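Local coordinates for protein GTP cyclohydrolase 1 type 2 homolog (Escherichia coli, Escherichia coli O157:H7, PDB 1NMO) that binds a pair of metal ions and probably gives protection from radiation damage, perhaps by taking part in the degradation of damaged nucleotides, at residues L127-L133 / V165-C171; L9-K13 / L226-L230; L112-L116 / W145-L150; A23-V29 / G65-K69. All blocks are in the same frame, centred on the assembly; numbering follows the deposited sequence.

The four contacts fall into two pairs set about a dinuclear iron site, whose ligands are H63, D101 and E219 for one ion and H64, H215 and E219 for the other. Contacts 1 and 3, with centres 13 Å apart, share a direct interface in which W170 CZ2 lies 3.6 Å from A113 CB. Contacts 2 and 4, with centres 17 Å apart, barely touch, through N11 and G26. Contacts 1 and 4 lie on opposite sides of the chain's centre, 29 Å between centres, yet each places a side chain near the metals: those of C171 and W68 are both about 7 Å from an iron. Contacts 2 and 3 belong to helix packing farther out.

Contact 1: L127-L133 / V165-C171; sequences LVPWGEL and VQRVAWC
The antiparallel ladder that pairs W130 with A169, G131 with V168 and E132 with R167 joins strands 128-137 and 165-170, and illustrates how the two faces of a sheet can be dressed quite differently. G131 and V168 form the hydrogen-bonded pair, with V168 N to G131 O at 2.7 Å and G131 N to V168 O at 2.9 Å. The ladder runs on through L133 N to Q166 O, and through a longer bond of 3.3 Å from W170 N to P129 O.

One face carries W130, A169, E132 and R167. The arginine chain turns at its third torsion (chi3 -65°) and sets its guanidinium over the CZ3-CH2 rim of the W130 indole, with CZ3 above the centre of the group. There W130 CZ3 is 3.6 Å from R167 CZ, with the two planes 29° apart. E132 OE2 approaches the guanidinium at its edge, but at 3.7 Å from R167 NH2 this salt bridge is long.

In the six-stranded mixed sheet these two strands are neighbours, flanked by 118-123 and 189-192. The other face belongs to V168 and W170, which both pack on I191. The W170 indole reaches back across the partner strand: G131 N lies at its edge, near the ring plane, 3.6 Å from W170 CZ3. P129 sits over one face of this indole, although its CG is modelled doubtfully close. W170 NE1 is held by N109 O, and W170 also packs on A113. At the end of the ladder nearest the iron site, L127 adjoins the metal ligand D101, and L127 CB is 4.1 Å from C171 SG.

Contact 2: L9-K13 / L226-L230; sequences LINEK and LSEWL
W229 meets K13 and L9 where helix 3-13 packs across helix 221-233, an example of two steeply inclined helices joined by a few long side chains. The local axes come no nearer than 12.4 Å, at 117°, so side chains alone fill the gap, and no hydrogen bond crosses it.

In the first shell, W229 points its indole at the other helix, CG anti to the backbone N (chi1 -177°), and K13 lies along one face of it. K13 CG stands 4.1 Å from the centroid of the six-membered ring, a CH-pi contact over the face. The L9 and W229 side chains run against each other, L9 CD2 meeting the ring obliquely at 4.0 Å from W229 CZ3. Deeper in, I10 works with two branches: CG2 rests against the forked end of L226, 4.0 Å from L226 CD2, while CD1 reaches 3.6 Å from L230 CD2, the two side chains crossing at about a right angle.

Farther out, L230 packs on V238 of strand 237-240, an outer strand of the five-stranded sheet, and S227 hydrogen-bonds T40 on strand 37-41, which seats helix 221-233 on that sheet. I10 in turn touches W96. The lysine is positioned from its far end, where NZ makes a salt bridge with E105. A bend at the second torsion (chi2 56°) draws the aliphatic part across the indole on the way, leaving K13 CE 3.4 Å from W229 NE1.

Contact 3: L112-L116 / W145-L150; sequences LAALL and WIEARL
L116 drops its side chain into a hole formed by W145, I146, R149 and L150, a single knob into a hole, made near the C-terminal end of helix 108-116. Its CD2 branch does the touching: it lies 3.8 Å from R149 CB and a little farther from L150 CD2 and I146 CG1. L150 presents the same CD2 methyl to the neighbouring leucines. L112 CD2 is 4.1 Å from it, and L115 CD2 only 3.3 Å, tighter than methyl groups usually pack.

The two elements are helices 108-116 and 139-150, whose local axes pass 10.5 Å apart at 109°. Both rest on the six-stranded sheet, since L116 and I146 each touch I191 of strand 189-192. L150 and I146 also meet A213, and L150 O accepts a hydrogen bond from R220, the residue after the iron ligand E219.

Toward the polar edge, two backbone carbonyls of 112-116 turn to side chains of the other helix. W145 NE1 donates to L116 O at 3.1 Å and 163°; the oxygen lies close to the indole plane, while the donor stands above the carbonyl plane. R149 CG, anti to its carbonyl carbon (chi1 -64°), lies over the centre of the W145 ring, 3.6 Å above it. Bends at the second and third torsions then bring R149 NE to 3.2 Å from L115 O, a weak bond, and put the guanidinium with one face against L115 CD1, which is 3.5 Å from R149 NH2.

Contact 4: A23-V29 / G65-K69; sequences APNGLQV and GYFWK
Q28 and Y66 make the direct hydrogen bond of this contact, and around it the amide of one glutamine ties two irregular chain segments together. Y66 N donates to Q28 OE1 at 2.7 Å and 171°, in the carbonyl plane and on a lone pair. Q28 OE1 also lies 3.5 Å from G65 CA, where a CB would clash with it. On the other side of the amide, Q28 NE2 donates to P24 O at 2.9 Å; this bond and the one to OE1 together fix the rotation of the amide.

Water adds a second link. A single molecule accepts from Q28 NE2 at 2.8 Å and donates to Y66 O at 3.0 Å, with a weak bond from G65 N.

Q28 lies in a classic beta bulge: Q28 and V29 both face L93 of strand 92-95, beside which strand 26-29 forms an edge of the five-stranded sheet. Segment 65-69 belongs to the loop that follows the metal ligands H63 and H64.

Apolar contacts complete the join. A23 CB lies over one face of the W68 indole, 4.0 Å from the centroid of its six-membered ring, a CH-pi contact; the water lies over that same face. W68 neighbours the ligand H64 and meets H97 edge-to-face. F67 turns its ring edge to the other segment, with CE2 3.4 Å from Q28 O and 4.1 Å from V29 CG2.

Contact 1: L127-L133 / V165-C171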
# COMPACT_ATOMS: atom_id res chain seq x y z
N LEU A 127 17.63 -33.58 -20.07
CA LEU A 127 16.75 -32.41 -20.08
C LEU A 127 17.47 -31.10 -19.82
O LEU A 127 16.83 -30.13 -19.35
CB LEU A 127 15.72 -32.59 -18.98
CG LEU A 127 14.81 -33.81 -19.20
CD1 LEU A 127 14.23 -34.25 -17.84
CD2 LEU A 127 13.65 -33.41 -20.21
N VAL A 128 18.78 -31.07 -20.13
CA VAL A 128 19.60 -29.93 -19.85
C VAL A 128 20.45 -29.48 -21.00
O VAL A 128 21.59 -29.87 -21.08
CB VAL A 128 20.56 -30.26 -18.70
CG1 VAL A 128 21.19 -29.02 -18.18
CG2 VAL A 128 19.82 -30.91 -17.59
N PRO A 129 19.93 -28.63 -21.89
CA PRO A 129 20.71 -28.13 -23.03
C PRO A 129 21.63 -27.05 -22.58
O PRO A 129 21.47 -26.56 -21.45
CB PRO A 129 19.64 -27.59 -23.96
CG PRO A 129 18.55 -27.18 -22.98
CD PRO A 129 18.50 -28.37 -22.07
N TRP A 130 22.64 -26.73 -23.40
CA TRP A 130 23.51 -25.60 -23.04
C TRP A 130 23.75 -24.81 -24.32
O TRP A 130 23.47 -25.29 -25.41
CB TRP A 130 24.87 -26.03 -22.47
CG TRP A 130 25.83 -26.67 -23.50
CD1 TRP A 130 25.96 -28.02 -23.77
CD2 TRP A 130 26.79 -26.00 -24.34
NE1 TRP A 130 26.94 -28.21 -24.73
CE2 TRP A 130 27.47 -27.00 -25.08
CE3 TRP A 130 27.15 -24.64 -24.54
CZ2 TRP A 130 28.50 -26.69 -26.00
CZ3 TRP A 130 28.21 -24.34 -25.49
CH2 TRP A 130 28.85 -25.35 -26.18
N GLY A 131 24.21 -23.59 -24.19
CA GLY A 131 24.51 -22.80 -25.37
C GLY A 131 25.01 -21.42 -24.95
O GLY A 131 25.49 -21.26 -23.80
N GLU A 132 24.84 -20.44 -25.84
CA GLU A 132 25.27 -19.09 -25.59
C GLU A 132 24.32 -17.98 -25.99
O GLU A 132 23.67 -17.99 -27.07
CB GLU A 132 26.59 -18.81 -26.32
CG GLU A 132 27.69 -19.86 -26.15
CD GLU A 132 29.05 -19.39 -26.69
OE1 GLU A 132 29.11 -18.56 -27.65
OE2 GLU A 132 30.06 -19.86 -26.14
N LEU A 133 24.23 -17.01 -25.11
CA LEU A 133 23.42 -15.85 -25.45
C LEU A 133 24.13 -15.24 -26.68
O LEU A 133 25.38 -15.13 -26.70
CB LEU A 133 23.48 -14.81 -24.33
CG LEU A 133 22.63 -15.18 -23.14
CD1 LEU A 133 23.13 -14.39 -21.92
CD2 LEU A 133 21.17 -14.88 -23.47
N VAL A 165 27.81 -12.74 -18.79
CA VAL A 165 27.29 -14.08 -18.98
C VAL A 165 27.27 -14.38 -20.47
O VAL A 165 26.63 -13.67 -21.28
CB VAL A 165 25.84 -14.20 -18.51
CG1 VAL A 165 25.22 -15.51 -19.00
CG2 VAL A 165 25.78 -14.14 -17.04
N GLN A 166 27.94 -15.45 -20.84
CA GLN A 166 27.93 -15.84 -22.26
C GLN A 166 27.35 -17.25 -22.45
O GLN A 166 26.41 -17.43 -23.18
CB GLN A 166 29.39 -15.78 -22.86
CG GLN A 166 29.46 -16.52 -24.21
CD GLN A 166 30.44 -15.89 -25.18
OE1 GLN A 166 30.25 -15.94 -26.41
NE2 GLN A 166 31.48 -15.30 -24.64
N ARG A 167 27.95 -18.23 -21.77
CA ARG A 167 27.56 -19.64 -21.88
C ARG A 167 26.56 -19.93 -20.79
O ARG A 167 26.77 -19.60 -19.63
CB ARG A 167 28.84 -20.53 -21.76
CG ARG A 167 28.62 -22.03 -21.69
CD ARG A 167 30.01 -22.76 -21.71
NE ARG A 167 30.61 -22.47 -23.01
CZ ARG A 167 31.19 -23.37 -23.79
NH1 ARG A 167 31.27 -24.64 -23.38
NH2 ARG A 167 31.58 -23.02 -25.04
N VAL A 168 25.46 -20.55 -21.17
CA VAL A 168 24.34 -20.81 -20.26
C VAL A 168 23.80 -22.25 -20.33
O VAL A 168 24.06 -22.97 -21.32
CB VAL A 168 23.22 -19.87 -20.70
CG1 VAL A 168 22.00 -20.12 -19.91
CG2 VAL A 168 23.68 -18.45 -20.50
N ALA A 169 23.13 -22.75 -19.28
CA ALA A 169 22.51 -24.07 -19.51
C ALA A 169 21.15 -23.86 -18.83
O ALA A 169 20.99 -22.90 -18.07
CB ALA A 169 23.30 -25.23 -18.89
N TRP A 170 20.16 -24.71 -19.05
CA TRP A 170 18.89 -24.41 -18.45
C TRP A 170 18.04 -25.63 -18.46
O TRP A 170 18.38 -26.59 -19.17
CB TRP A 170 18.21 -23.33 -19.28
CG TRP A 170 17.89 -23.70 -20.72
CD1 TRP A 170 16.73 -24.21 -21.21
CD2 TRP A 170 18.79 -23.61 -21.86
NE1 TRP A 170 16.83 -24.45 -22.57
CE2 TRP A 170 18.08 -24.09 -22.99
CE3 TRP A 170 20.13 -23.17 -22.02
CZ2 TRP A 170 18.66 -24.13 -24.28
CZ3 TRP A 170 20.72 -23.21 -23.31
CH2 TRP A 170 19.98 -23.69 -24.41
N CYS A 171 16.98 -25.63 -17.67
CA CYS A 171 16.02 -26.74 -17.68
C CYS A 171 14.75 -26.04 -17.26
O CYS A 171 14.77 -25.46 -16.21
CB CYS A 171 16.34 -27.86 -16.67
SG CYS A 171 15.08 -29.21 -16.77

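Contact 2: L9-K13 / L226-L230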
# COMPACT_ATOMS: atom_id res chain seq x y z
N LEU A 9 -0.91 -38.89 -33.51
CA LEU A 9 -0.22 -37.82 -34.24
C LEU A 9 0.86 -37.08 -33.39
O LEU A 9 2.00 -36.84 -33.82
CB LEU A 9 -1.26 -36.83 -34.76
CG LEU A 9 -0.56 -35.67 -35.46
CD1 LEU A 9 0.14 -36.16 -36.79
CD2 LEU A 9 -1.56 -34.66 -35.79
N ILE A 10 0.47 -36.69 -32.18
CA ILE A 10 1.38 -35.94 -31.30
C ILE A 10 2.41 -36.90 -30.82
O ILE A 10 3.59 -36.60 -30.79
CB ILE A 10 0.67 -35.33 -30.02
CG1 ILE A 10 -0.58 -34.58 -30.42
CG2 ILE A 10 1.59 -34.35 -29.34
CD1 ILE A 10 -0.32 -33.95 -31.62
N ASN A 11 1.95 -38.09 -30.45
CA ASN A 11 2.85 -39.10 -29.98
C ASN A 11 3.99 -39.30 -30.95
O ASN A 11 5.18 -39.26 -30.54
CB ASN A 11 2.07 -40.35 -29.84
CG ASN A 11 1.67 -40.61 -28.41
OD1 ASN A 11 1.97 -39.82 -27.48
ND2 ASN A 11 0.99 -41.73 -28.21
N GLU A 12 3.70 -39.52 -32.24
CA GLU A 12 4.83 -39.70 -33.18
C GLU A 12 5.68 -38.44 -33.36
O GLU A 12 6.90 -38.55 -33.48
CB GLU A 12 4.36 -40.24 -34.55
CG GLU A 12 4.18 -41.80 -34.47
CD GLU A 12 3.17 -42.34 -35.50
OE1 GLU A 12 2.88 -41.60 -36.49
OE2 GLU A 12 2.69 -43.51 -35.33
N LYS A 13 5.06 -37.27 -33.34
CA LYS A 13 5.82 -36.02 -33.51
C LYS A 13 6.75 -35.78 -32.33
O LYS A 13 7.93 -35.42 -32.48
CB LYS A 13 4.84 -34.85 -33.68
CG LYS A 13 5.49 -33.42 -33.81
CD LYS A 13 6.51 -33.26 -34.96
CE LYS A 13 6.94 -31.80 -35.18
NZ LYS A 13 7.89 -31.56 -36.44
N LEU A 226 3.29 -26.22 -29.55
CA LEU A 226 2.60 -27.38 -30.10
C LEU A 226 1.22 -27.01 -30.60
O LEU A 226 0.74 -27.49 -31.64
CB LEU A 226 2.57 -28.50 -29.03
CG LEU A 226 1.67 -29.72 -29.34
CD1 LEU A 226 2.31 -30.58 -30.44
CD2 LEU A 226 1.50 -30.57 -28.07
N SER A 227 0.57 -26.10 -29.90
CA SER A 227 -0.80 -25.68 -30.30
C SER A 227 -0.78 -25.01 -31.67
O SER A 227 -1.72 -25.17 -32.44
CB SER A 227 -1.41 -24.71 -29.27
OG SER A 227 -1.42 -25.29 -27.98
N GLU A 228 0.29 -24.25 -31.96
CA GLU A 228 0.43 -23.55 -33.27
C GLU A 228 0.77 -24.63 -34.26
O GLU A 228 0.26 -24.67 -35.37
CB GLU A 228 1.56 -22.53 -33.21
CG GLU A 228 1.23 -21.39 -32.26
CD GLU A 228 2.46 -20.57 -31.85
OE1 GLU A 228 3.63 -21.15 -31.89
OE2 GLU A 228 2.25 -19.35 -31.47
N TRP A 229 1.63 -25.55 -33.87
CA TRP A 229 1.97 -26.61 -34.80
C TRP A 229 0.68 -27.36 -35.18
O TRP A 229 0.50 -27.80 -36.32
CB TRP A 229 2.91 -27.63 -34.15
CG TRP A 229 3.36 -28.72 -35.07
CD1 TRP A 229 4.41 -28.66 -35.97
CD2 TRP A 229 2.78 -30.03 -35.22
NE1 TRP A 229 4.51 -29.87 -36.67
CE2 TRP A 229 3.52 -30.72 -36.23
CE3 TRP A 229 1.70 -30.70 -34.61
CZ2 TRP A 229 3.22 -32.03 -36.62
CZ3 TRP A 229 1.38 -32.02 -35.01
CH2 TRP A 229 2.14 -32.67 -36.01
N LEU A 230 -0.24 -27.55 -34.24
CA LEU A 230 -1.44 -28.28 -34.67
C LEU A 230 -2.28 -27.38 -35.59
O LEU A 230 -2.83 -27.84 -36.56
CB LEU A 230 -2.27 -28.74 -33.46
CG LEU A 230 -1.70 -29.88 -32.63
CD1 LEU A 230 -2.28 -29.67 -31.26
CD2 LEU A 230 -2.15 -31.31 -33.17

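Contact 3: L112-L116 / W145-L150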
# COMPACT_ATOMS: atom_id res chain seq x y z
N LEU A 112 12.26 -21.77 -24.80
CA LEU A 112 12.80 -20.79 -23.88
C LEU A 112 14.09 -20.32 -24.59
O LEU A 112 14.34 -19.13 -24.70
CB LEU A 112 13.14 -21.45 -22.54
CG LEU A 112 13.01 -20.69 -21.21
CD1 LEU A 112 14.23 -20.95 -20.42
CD2 LEU A 112 12.74 -19.29 -21.36
N ALA A 113 14.95 -21.23 -25.06
CA ALA A 113 16.16 -20.72 -25.74
C ALA A 113 15.83 -19.63 -26.76
O ALA A 113 16.47 -18.55 -26.80
CB ALA A 113 16.87 -21.83 -26.45
N ALA A 114 14.81 -19.88 -27.56
CA ALA A 114 14.43 -18.94 -28.64
C ALA A 114 13.94 -17.67 -28.01
O ALA A 114 14.35 -16.55 -28.39
CB ALA A 114 13.32 -19.54 -29.52
N LEU A 115 13.05 -17.81 -27.03
CA LEU A 115 12.53 -16.60 -26.39
C LEU A 115 13.64 -15.72 -25.76
O LEU A 115 13.49 -14.50 -25.70
CB LEU A 115 11.54 -16.99 -25.30
CG LEU A 115 10.82 -15.77 -24.72
CD1 LEU A 115 10.19 -14.93 -25.81
CD2 LEU A 115 9.68 -16.26 -23.80
N LEU A 116 14.71 -16.33 -25.23
CA LEU A 116 15.72 -15.54 -24.57
C LEU A 116 16.88 -15.28 -25.45
O LEU A 116 17.88 -14.70 -25.03
CB LEU A 116 16.19 -16.19 -23.29
CG LEU A 116 15.06 -16.57 -22.32
CD1 LEU A 116 15.69 -17.41 -21.26
CD2 LEU A 116 14.42 -15.35 -21.71
N TRP A 145 16.33 -8.85 -18.54
CA TRP A 145 15.93 -9.38 -19.84
C TRP A 145 14.91 -10.54 -19.70
O TRP A 145 13.84 -10.63 -20.39
CB TRP A 145 17.20 -9.90 -20.49
CG TRP A 145 16.99 -10.68 -21.71
CD1 TRP A 145 17.32 -11.98 -21.93
CD2 TRP A 145 16.50 -10.16 -22.94
NE1 TRP A 145 17.10 -12.31 -23.27
CE2 TRP A 145 16.59 -11.21 -23.90
CE3 TRP A 145 16.02 -8.90 -23.33
CZ2 TRP A 145 16.19 -11.03 -25.21
CZ3 TRP A 145 15.63 -8.72 -24.65
CH2 TRP A 145 15.72 -9.80 -25.58
N ILE A 146 15.26 -11.47 -18.83
CA ILE A 146 14.40 -12.63 -18.56
C ILE A 146 13.01 -12.10 -18.12
O ILE A 146 11.95 -12.58 -18.61
CB ILE A 146 15.10 -13.52 -17.48
CG1 ILE A 146 16.37 -14.11 -18.11
CG2 ILE A 146 14.19 -14.64 -16.98
CD1 ILE A 146 17.13 -15.20 -17.28
N GLU A 147 13.02 -11.08 -17.27
CA GLU A 147 11.75 -10.53 -16.76
C GLU A 147 10.89 -9.84 -17.83
O GLU A 147 9.63 -9.92 -17.78
CB GLU A 147 12.02 -9.57 -15.60
CG GLU A 147 10.88 -8.57 -15.30
CD GLU A 147 11.18 -7.70 -14.02
OE1 GLU A 147 12.33 -7.73 -13.50
OE2 GLU A 147 10.30 -6.98 -13.53
N ALA A 148 11.53 -9.17 -18.79
CA ALA A 148 10.78 -8.48 -19.87
C ALA A 148 10.28 -9.55 -20.84
O ALA A 148 9.19 -9.45 -21.38
CB ALA A 148 11.72 -7.52 -20.59
N ARG A 149 11.09 -10.59 -21.09
CA ARG A 149 10.71 -11.68 -22.00
C ARG A 149 9.60 -12.56 -21.47
O ARG A 149 8.67 -12.91 -22.22
CB ARG A 149 11.95 -12.56 -22.29
CG ARG A 149 13.08 -11.82 -23.04
CD ARG A 149 12.51 -10.87 -24.10
NE ARG A 149 12.39 -11.46 -25.41
CZ ARG A 149 11.30 -11.41 -26.17
NH1 ARG A 149 10.19 -10.78 -25.72
NH2 ARG A 149 11.31 -11.97 -27.41
N LEU A 150 9.68 -12.93 -20.18
CA LEU A 150 8.68 -13.80 -19.55
C LEU A 150 7.59 -13.05 -18.82
O LEU A 150 6.64 -13.67 -18.47
CB LEU A 150 9.35 -14.79 -18.55
CG LEU A 150 10.53 -15.62 -19.09
CD1 LEU A 150 10.73 -16.81 -18.20
CD2 LEU A 150 10.33 -16.11 -20.52

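Contact 4: A23-V29 / G65-K69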
# COMPACT_ATOMS: atom_id res chain seq x y z
N ALA A 23 4.67 -40.09 -15.60
CA ALA A 23 3.23 -40.18 -15.78
C ALA A 23 2.87 -40.59 -17.19
O ALA A 23 3.65 -40.43 -18.15
CB ALA A 23 2.56 -38.86 -15.37
N PRO A 24 1.68 -41.18 -17.36
CA PRO A 24 1.40 -41.54 -18.76
C PRO A 24 1.33 -40.36 -19.71
O PRO A 24 0.78 -39.33 -19.37
CB PRO A 24 0.06 -42.26 -18.68
CG PRO A 24 -0.59 -41.67 -17.34
CD PRO A 24 0.63 -41.67 -16.43
N ASN A 25 1.87 -40.51 -20.91
CA ASN A 25 1.77 -39.47 -21.93
C ASN A 25 0.70 -39.93 -23.00
O ASN A 25 0.52 -41.15 -23.26
CB ASN A 25 3.16 -39.20 -22.53
CG ASN A 25 4.08 -38.48 -21.57
OD1 ASN A 25 3.73 -37.37 -21.06
ND2 ASN A 25 5.31 -39.08 -21.33
N GLY A 26 -0.05 -38.97 -23.58
CA GLY A 26 -1.06 -39.31 -24.57
C GLY A 26 -2.48 -39.00 -24.08
O GLY A 26 -2.66 -38.01 -23.34
N LEU A 27 -3.46 -39.84 -24.46
CA LEU A 27 -4.88 -39.63 -24.03
C LEU A 27 -4.94 -39.97 -22.54
O LEU A 27 -4.72 -41.13 -22.20
CB LEU A 27 -5.79 -40.66 -24.70
CG LEU A 27 -6.98 -40.06 -25.39
CD1 LEU A 27 -8.01 -41.13 -25.59
CD2 LEU A 27 -7.53 -38.90 -24.66
N GLN A 28 -5.23 -39.05 -21.63
CA GLN A 28 -5.28 -39.54 -20.26
C GLN A 28 -6.74 -39.75 -19.82
O GLN A 28 -7.01 -40.51 -18.89
CB GLN A 28 -4.60 -38.57 -19.31
CG GLN A 28 -3.13 -38.31 -19.66
CD GLN A 28 -2.51 -37.45 -18.59
OE1 GLN A 28 -3.22 -36.88 -17.74
NE2 GLN A 28 -1.18 -37.34 -18.60
N VAL A 29 -7.68 -39.09 -20.46
CA VAL A 29 -9.07 -39.30 -20.01
C VAL A 29 -9.81 -39.27 -21.31
O VAL A 29 -9.85 -38.25 -21.97
CB VAL A 29 -9.57 -38.17 -19.07
CG1 VAL A 29 -10.97 -38.54 -18.53
CG2 VAL A 29 -8.55 -37.98 -17.88
N GLY A 65 -0.80 -33.15 -16.75
CA GLY A 65 -2.14 -33.73 -16.65
C GLY A 65 -2.25 -34.44 -15.34
O GLY A 65 -1.80 -33.88 -14.33
N TYR A 66 -2.77 -35.67 -15.33
CA TYR A 66 -2.97 -36.38 -14.04
C TYR A 66 -2.24 -37.73 -13.91
O TYR A 66 -1.37 -38.07 -14.71
CB TYR A 66 -4.47 -36.64 -13.83
CG TYR A 66 -5.40 -35.45 -14.03
CD1 TYR A 66 -4.99 -34.20 -13.69
CD2 TYR A 66 -6.70 -35.59 -14.59
CE1 TYR A 66 -5.81 -33.09 -13.90
CE2 TYR A 66 -7.53 -34.46 -14.80
CZ TYR A 66 -7.05 -33.21 -14.45
OH TYR A 66 -7.73 -32.00 -14.68
N PHE A 67 -2.59 -38.47 -12.86
CA PHE A 67 -2.07 -39.84 -12.66
C PHE A 67 -0.57 -39.93 -12.51
O PHE A 67 0.05 -40.79 -13.15
CB PHE A 67 -2.50 -40.67 -13.85
CG PHE A 67 -3.95 -40.46 -14.19
CD1 PHE A 67 -4.92 -40.53 -13.20
CD2 PHE A 67 -4.35 -40.20 -15.48
CE1 PHE A 67 -6.26 -40.33 -13.48
CE2 PHE A 67 -5.67 -40.00 -15.77
CZ PHE A 67 -6.63 -40.08 -14.74
N TRP A 68 0.01 -39.01 -11.73
CA TRP A 68 1.45 -38.99 -11.44
C TRP A 68 1.83 -40.23 -10.59
O TRP A 68 1.05 -40.68 -9.70
CB TRP A 68 1.83 -37.72 -10.68
CG TRP A 68 1.64 -36.51 -11.52
CD1 TRP A 68 0.47 -35.78 -11.65
CD2 TRP A 68 2.54 -36.01 -12.56
NE1 TRP A 68 0.58 -34.89 -12.73
CE2 TRP A 68 1.82 -34.99 -13.30
CE3 TRP A 68 3.88 -36.32 -12.95
CZ2 TRP A 68 2.40 -34.29 -14.40
CZ3 TRP A 68 4.44 -35.62 -14.05
CH2 TRP A 68 3.70 -34.62 -14.75
N LYS A 69 3.04 -40.73 -10.85
CA LYS A 69 3.50 -41.88 -10.15
C LYS A 69 3.52 -41.61 -8.65
O LYS A 69 4.04 -40.56 -8.14
CB LYS A 69 4.90 -42.33 -10.65
CG LYS A 69 5.19 -43.83 -10.38
CD LYS A 69 5.32 -44.69 -11.71
CE LYS A 69 6.12 -43.98 -12.85
NZ LYS A 69 7.62 -43.81 -12.63
O HOH W 1 0.23 -36.14 -16.44